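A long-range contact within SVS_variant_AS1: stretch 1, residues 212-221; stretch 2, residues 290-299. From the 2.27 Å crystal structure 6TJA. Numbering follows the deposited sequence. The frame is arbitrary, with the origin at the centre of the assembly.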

ATOM      1  N   ALA A 212       1.382 -18.837  -3.823  1.00 21.87           N
ATOM      2  CA  ALA A 212       0.201 -19.600  -4.277  1.00 22.96           C
ATOM      3  C   ALA A 212      -1.078 -18.968  -3.740  1.00 23.24           C
ATOM      4  O   ALA A 212      -2.023 -18.853  -4.481  1.00 26.20           O
ATOM      5  CB  ALA A 212       0.326 -21.031  -3.859  1.00 21.67           C
ATOM      6  N   VAL A 213      -1.064 -18.553  -2.480  1.00 25.67           N
ATOM      7  CA  VAL A 213      -2.220 -17.955  -1.767  1.00 25.07           C
ATOM      8  C   VAL A 213      -2.411 -16.511  -2.243  1.00 25.63           C
ATOM      9  O   VAL A 213      -3.561 -16.067  -2.391  1.00 23.45           O
ATOM     10  CB  VAL A 213      -2.000 -18.016  -0.249  1.00 24.62           C
ATOM     11  CG1 VAL A 213      -3.080 -17.254   0.502  1.00 23.89           C
ATOM     12  CG2 VAL A 213      -1.935 -19.452   0.216  1.00 26.44           C
ATOM     13  N   ARG A 214      -1.316 -15.783  -2.432  1.00 24.54           N
ATOM     14  CA  ARG A 214      -1.362 -14.449  -3.053  1.00 22.93           C
ATOM     15  C   ARG A 214      -2.051 -14.564  -4.422  1.00 23.20           C
ATOM     16  O   ARG A 214      -2.936 -13.728  -4.748  1.00 24.74           O
ATOM     17  CB  ARG A 214       0.076 -13.932  -3.104  1.00 25.09           C
ATOM     18  CG  ARG A 214       0.181 -12.459  -3.435  1.00 29.13           C
ATOM     19  CD  ARG A 214      -0.428 -11.626  -2.317  1.00 30.66           C
ATOM     20  NE  ARG A 214      -1.006 -10.543  -3.018  1.00 34.45           N
ATOM     21  CZ  ARG A 214      -2.183 -10.022  -2.802  1.00 35.01           C
ATOM     22  NH1 ARG A 214      -2.945 -10.454  -1.814  1.00 31.08           N
ATOM     23  NH2 ARG A 214      -2.545  -9.012  -3.573  1.00 35.64           N
ATOM     24  N   ALA A 215      -1.663 -15.533  -5.244  1.00 22.52           N
ATOM     25  CA  ALA A 215      -2.243 -15.702  -6.601  1.00 23.41           C
ATOM     26  C   ALA A 215      -3.721 -16.094  -6.501  1.00 23.87           C
ATOM     27  O   ALA A 215      -4.529 -15.589  -7.296  1.00 25.42           O
ATOM     28  CB  ALA A 215      -1.469 -16.692  -7.406  1.00 22.28           C
ATOM     29  N   LEU A 216      -4.092 -16.936  -5.550  1.00 23.20           N
ATOM     30  CA  LEU A 216      -5.525 -17.335  -5.390  1.00 24.21           C
ATOM     31  C   LEU A 216      -6.305 -16.089  -5.000  1.00 22.80           C
ATOM     32  O   LEU A 216      -7.415 -15.933  -5.465  1.00 23.53           O
ATOM     33  CB  LEU A 216      -5.663 -18.418  -4.301  1.00 24.23           C
ATOM     34  CG  LEU A 216      -5.268 -19.824  -4.733  1.00 23.58           C
ATOM     35  CD1 LEU A 216      -5.199 -20.768  -3.528  1.00 25.81           C
ATOM     36  CD2 LEU A 216      -6.244 -20.379  -5.770  1.00 23.08           C
ATOM     37  N   THR A 217      -5.710 -15.215  -4.193  1.00 22.22           N
ATOM     38  CA  THR A 217      -6.380 -13.991  -3.710  1.00 22.47           C
ATOM     39  C   THR A 217      -6.575 -13.041  -4.908  1.00 24.43           C
ATOM     40  O   THR A 217      -7.713 -12.524  -5.124  1.00 24.26           O
ATOM     41  CB  THR A 217      -5.608 -13.363  -2.543  1.00 23.97           C
ATOM     42  OG1 THR A 217      -5.511 -14.279  -1.444  1.00 23.30           O
ATOM     43  CG2 THR A 217      -6.288 -12.097  -2.072  1.00 24.00           C
ATOM     44  N   GLU A 218      -5.509 -12.814  -5.676  1.00 24.26           N
ATOM     45  CA  GLU A 218      -5.580 -11.956  -6.878  1.00 22.73           C
ATOM     46  C   GLU A 218      -6.643 -12.520  -7.831  1.00 22.40           C
ATOM     47  O   GLU A 218      -7.444 -11.737  -8.340  1.00 20.31           O
ATOM     48  CB  GLU A 218      -4.188 -11.818  -7.468  1.00 23.82           C
ATOM     49  CG  GLU A 218      -3.299 -10.866  -6.690  1.00 22.40           C
ATOM     50  CD  GLU A 218      -2.175 -10.277  -7.520  1.00 24.27           C
ATOM     51  OE1 GLU A 218      -1.960 -10.789  -8.645  1.00 26.18           O
ATOM     52  OE2 GLU A 218      -1.507  -9.312  -7.052  1.00 23.30           O
ATOM     53  N   MET A 219      -6.712 -13.839  -7.996  1.00 22.70           N
ATOM     54  CA  MET A 219      -7.633 -14.446  -8.975  1.00 24.35           C
ATOM     55  C   MET A 219      -9.052 -14.221  -8.483  1.00 24.56           C
ATOM     56  O   MET A 219      -9.933 -13.845  -9.313  1.00 24.92           O
ATOM     57  CB  MET A 219      -7.326 -15.930  -9.183  1.00 24.11           C
ATOM     58  CG  MET A 219      -6.116 -16.066 -10.091  1.00 24.89           C
ATOM     59  SD  MET A 219      -5.782 -17.657 -10.795  1.00 24.95           S
ATOM     60  CE  MET A 219      -4.855 -18.385  -9.441  1.00 24.09           C
ATOM     61  N   ALA A 220      -9.269 -14.421  -7.188  1.00 22.47           N
ATOM     62  CA  ALA A 220     -10.597 -14.209  -6.594  1.00 22.16           C
ATOM     63  C   ALA A 220     -11.006 -12.770  -6.885  1.00 23.06           C
ATOM     64  O   ALA A 220     -12.171 -12.535  -7.280  1.00 22.48           O
ATOM     65  CB  ALA A 220     -10.565 -14.514  -5.126  1.00 23.78           C
ATOM     66  N   ILE A 221     -10.072 -11.833  -6.678  1.00 25.27           N
ATOM     67  CA  ILE A 221     -10.309 -10.370  -6.824  1.00 23.58           C
ATOM     68  C   ILE A 221     -10.608 -10.055  -8.288  1.00 21.98           C
ATOM     69  O   ILE A 221     -11.546  -9.301  -8.532  1.00 21.51           O
ATOM     70  CB  ILE A 221      -9.129  -9.570  -6.260  1.00 24.80           C
ATOM     71  CG1 ILE A 221      -9.116  -9.669  -4.740  1.00 25.38           C
ATOM     72  CG2 ILE A 221      -9.141  -8.115  -6.709  1.00 24.03           C
ATOM     73  CD1 ILE A 221      -7.840  -9.136  -4.132  1.00 26.18           C
ATOM     74  N   GLU A 290      -6.878 -22.315   9.601  1.00 33.48           N
ATOM     75  CA  GLU A 290      -7.070 -20.862   9.357  1.00 32.73           C
ATOM     76  C   GLU A 290      -6.968 -20.578   7.853  1.00 30.93           C
ATOM     77  O   GLU A 290      -7.848 -19.856   7.338  1.00 28.21           O
ATOM     78  CB  GLU A 290      -6.075 -20.057  10.184  1.00 38.20           C
ATOM     79  CG  GLU A 290      -6.250 -20.244  11.692  1.00 39.45           C
ATOM     80  CD  GLU A 290      -5.391 -21.325  12.329  1.00 44.88           C
ATOM     81  OE1 GLU A 290      -4.582 -21.962  11.603  1.00 40.18           O
ATOM     82  OE2 GLU A 290      -5.534 -21.533  13.554  1.00 52.15           O
ATOM     83  N   LEU A 291      -5.993 -21.163   7.151  1.00 30.81           N
ATOM     84  CA  LEU A 291      -5.807 -20.900   5.692  1.00 29.40           C
ATOM     85  C   LEU A 291      -6.985 -21.524   4.958  1.00 30.36           C
ATOM     86  O   LEU A 291      -7.479 -20.893   4.013  1.00 30.40           O
ATOM     87  CB  LEU A 291      -4.478 -21.457   5.183  1.00 28.39           C
ATOM     88  CG  LEU A 291      -4.239 -21.415   3.665  1.00 30.40           C
ATOM     89  CD1 LEU A 291      -4.241 -19.997   3.114  1.00 30.37           C
ATOM     90  CD2 LEU A 291      -2.924 -22.102   3.318  1.00 28.00           C
ATOM     91  N   SER A 292      -7.446 -22.695   5.414  1.00 26.40           N
ATOM     92  CA  SER A 292      -8.621 -23.385   4.835  1.00 29.86           C
ATOM     93  C   SER A 292      -9.837 -22.467   4.904  1.00 27.28           C
ATOM     94  O   SER A 292     -10.497 -22.329   3.897  1.00 29.62           O
ATOM     95  CB  SER A 292      -8.896 -24.710   5.509  1.00 31.39           C
ATOM     96  OG  SER A 292      -7.792 -25.572   5.308  1.00 32.53           O
ATOM     97  N   THR A 293     -10.090 -21.866   6.062  1.00 28.98           N
ATOM     98  CA  THR A 293     -11.218 -20.936   6.294  1.00 28.72           C
ATOM     99  C   THR A 293     -11.116 -19.753   5.316  1.00 27.09           C
ATOM    100  O   THR A 293     -12.128 -19.420   4.665  1.00 26.76           O
ATOM    101  CB  THR A 293     -11.202 -20.516   7.761  1.00 30.25           C
ATOM    102  OG1 THR A 293     -11.405 -21.705   8.525  1.00 32.34           O
ATOM    103  CG2 THR A 293     -12.262 -19.494   8.067  1.00 32.03           C
ATOM    104  N   TYR A 294      -9.957 -19.100   5.274  1.00 25.71           N
ATOM    105  CA  TYR A 294      -9.627 -17.997   4.332  1.00 27.12           C
ATOM    106  C   TYR A 294      -9.979 -18.451   2.903  1.00 25.66           C
ATOM    107  O   TYR A 294     -10.782 -17.768   2.263  1.00 21.85           O
ATOM    108  CB  TYR A 294      -8.154 -17.581   4.460  1.00 27.52           C
ATOM    109  CG  TYR A 294      -7.752 -16.510   3.480  1.00 26.82           C
ATOM    110  CD1 TYR A 294      -8.275 -15.236   3.571  1.00 29.17           C
ATOM    111  CD2 TYR A 294      -6.897 -16.785   2.434  1.00 26.73           C
ATOM    112  CE1 TYR A 294      -7.946 -14.255   2.651  1.00 29.44           C
ATOM    113  CE2 TYR A 294      -6.518 -15.809   1.532  1.00 25.19           C
ATOM    114  CZ  TYR A 294      -7.062 -14.545   1.625  1.00 27.97           C
ATOM    115  OH  TYR A 294      -6.717 -13.585   0.720  1.00 27.47           O
ATOM    116  N   LEU A 295      -9.428 -19.578   2.459  1.00 26.26           N
ATOM    117  CA  LEU A 295      -9.701 -20.107   1.127  1.00 28.22           C
ATOM    118  C   LEU A 295     -11.201 -20.228   0.867  1.00 28.49           C
ATOM    119  O   LEU A 295     -11.688 -19.811  -0.184  1.00 28.58           O
ATOM    120  CB  LEU A 295      -9.026 -21.467   0.943  1.00 29.03           C
ATOM    121  CG  LEU A 295      -7.496 -21.473   0.934  1.00 30.32           C
ATOM    122  CD1 LEU A 295      -6.969 -22.814   0.446  1.00 32.16           C
ATOM    123  CD2 LEU A 295      -6.959 -20.337   0.077  1.00 32.35           C
ATOM    124  N   GLN A 296     -11.923 -20.812   1.821  1.00 29.58           N
ATOM    125  CA  GLN A 296     -13.370 -20.974   1.704  1.00 32.98           C
ATOM    126  C   GLN A 296     -13.990 -19.607   1.461  1.00 28.90           C
ATOM    127  O   GLN A 296     -14.897 -19.450   0.644  1.00 24.81           O
ATOM    128  CB  GLN A 296     -13.945 -21.596   2.976  1.00 37.25           C
ATOM    129  CG  GLN A 296     -14.552 -22.974   2.777  1.00 47.26           C
ATOM    130  CD  GLN A 296     -14.798 -23.696   4.089  1.00 55.96           C
ATOM    131  OE1 GLN A 296     -13.893 -24.315   4.648  1.00 52.61           O
ATOM    132  NE2 GLN A 296     -16.027 -23.617   4.586  1.00 49.83           N
ATOM    133  N   GLY A 297     -13.481 -18.621   2.190  1.00 26.70           N
ATOM    134  CA  GLY A 297     -13.925 -17.222   2.066  1.00 26.73           C
ATOM    135  C   GLY A 297     -13.748 -16.686   0.650  1.00 25.00           C
ATOM    136  O   GLY A 297     -14.685 -16.062   0.112  1.00 22.32           O
ATOM    137  N   LEU A 298     -12.583 -16.901   0.050  1.00 24.27           N
ATOM    138  CA  LEU A 298     -12.363 -16.481  -1.362  1.00 24.33           C
ATOM    139  C   LEU A 298     -13.476 -17.094  -2.228  1.00 24.44           C
ATOM    140  O   LEU A 298     -14.079 -16.367  -3.036  1.00 23.08           O
ATOM    141  CB  LEU A 298     -10.989 -16.937  -1.843  1.00 23.94           C
ATOM    142  CG  LEU A 298      -9.762 -16.385  -1.119  1.00 24.93           C
ATOM    143  CD1 LEU A 298      -8.509 -17.008  -1.716  1.00 24.54           C
ATOM    144  CD2 LEU A 298      -9.681 -14.852  -1.196  1.00 26.24           C
ATOM    145  N   ARG A 299     -13.751 -18.388  -2.053  1.00 23.15           N
ATOM    146  CA  ARG A 299     -14.759 -19.102  -2.867  1.00 24.81           C
ATOM    147  C   ARG A 299     -16.128 -18.468  -2.604  1.00 26.80           C
ATOM    148  O   ARG A 299     -16.796 -18.097  -3.594  1.00 25.94           O
ATOM    149  CB  ARG A 299     -14.713 -20.602  -2.571  1.00 26.68           C
ATOM    150  CG  ARG A 299     -13.415 -21.275  -2.986  1.00 27.08           C
ATOM    151  CD  ARG A 299     -13.333 -22.714  -2.505  1.00 27.50           C
ATOM    152  NE  ARG A 299     -14.304 -23.517  -3.222  1.00 28.24           N
ATOM    153  CZ  ARG A 299     -14.073 -24.241  -4.323  1.00 27.92           C
ATOM    154  NH1 ARG A 299     -12.876 -24.270  -4.875  1.00 27.86           N
ATOM    155  NH2 ARG A 299     -15.066 -24.904  -4.886  1.00 26.62           N
TER

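Residues 212-221 and 290-299 each form a continuous stretch of α-helix, and both helices extend beyond the segment at either end. They run in nearly the same direction, with 21° between their N-to-C vectors, and their axes come no closer than 10.2 Å. That spacing leaves room for a layer of side chains between the backbones. The helices draw nearest toward their C-terminal ends, where the CA atoms of Ala220 and Leu298 lie 6.0 Å apart; the small methyl of Ala220 occupies little of the gap there. Each helix is held internally by regular i to i+4 backbone hydrogen bonds, such as Ala220 N to Leu216 O (2.9 Å) and Leu298 N to Tyr294 O (3.0 Å); the contact between them is made mainly by side chains, with a single polar pairing in an otherwise apolar seam burying 331 Å² in total.

On the first helix, Val213, Leu216, Thr217 and Ala220 recur at intervals of three and four residues and so fall along one side; Leu291, Tyr294, Leu295 and Leu298 follow the same rhythm on the second. At the N-terminal end, both methyls of Val213 (chi1 t) lie near Leu291 CD1, CG2 at 3.7 Å and CG1 at 4.0 Å, and CG1 also approaches Tyr294 CE2 at 3.9 Å, oblique to the ring. The CA-to-CB bond of Leu291 points sideways, but the end of its side chain reaches back to the valine. Leu295 does likewise, bringing CD2 to 4.0 Å from Leu216 CD1.

Leu298 has the largest area covered by the opposite helix. Leu298 CD1 lies 4.1 Å from Leu216 CB, while Leu298 CD2 rests 4.0 Å from Ala220 CB. These are van der Waals distances, and the gain comes from removing apolar surface from water. Leu298 CD1 also lies 4.1 Å from Thr217 OG1, bringing the leucine up beside the polar pair.

That pair joins Thr217 and Tyr294. The CA-to-CB bond of Tyr294 points toward the first helix, and the ring (chi1 t) carries the hydroxyl across the seam, where OH lies 2.6 Å from Thr217 OG1 in a short hydrogen bond; OG1 sits at the ring edge, near its plane. Thr217, in the m rotamer, donates from OG1 to Val213 O, 2.8 Å away, one turn earlier. Val213 O also accepts the backbone hydrogen bond from Thr217 N at 2.9 Å. The threonine hydroxyl thus links the tyrosine to the first helix's backbone, satisfying polar groups in buried surroundings.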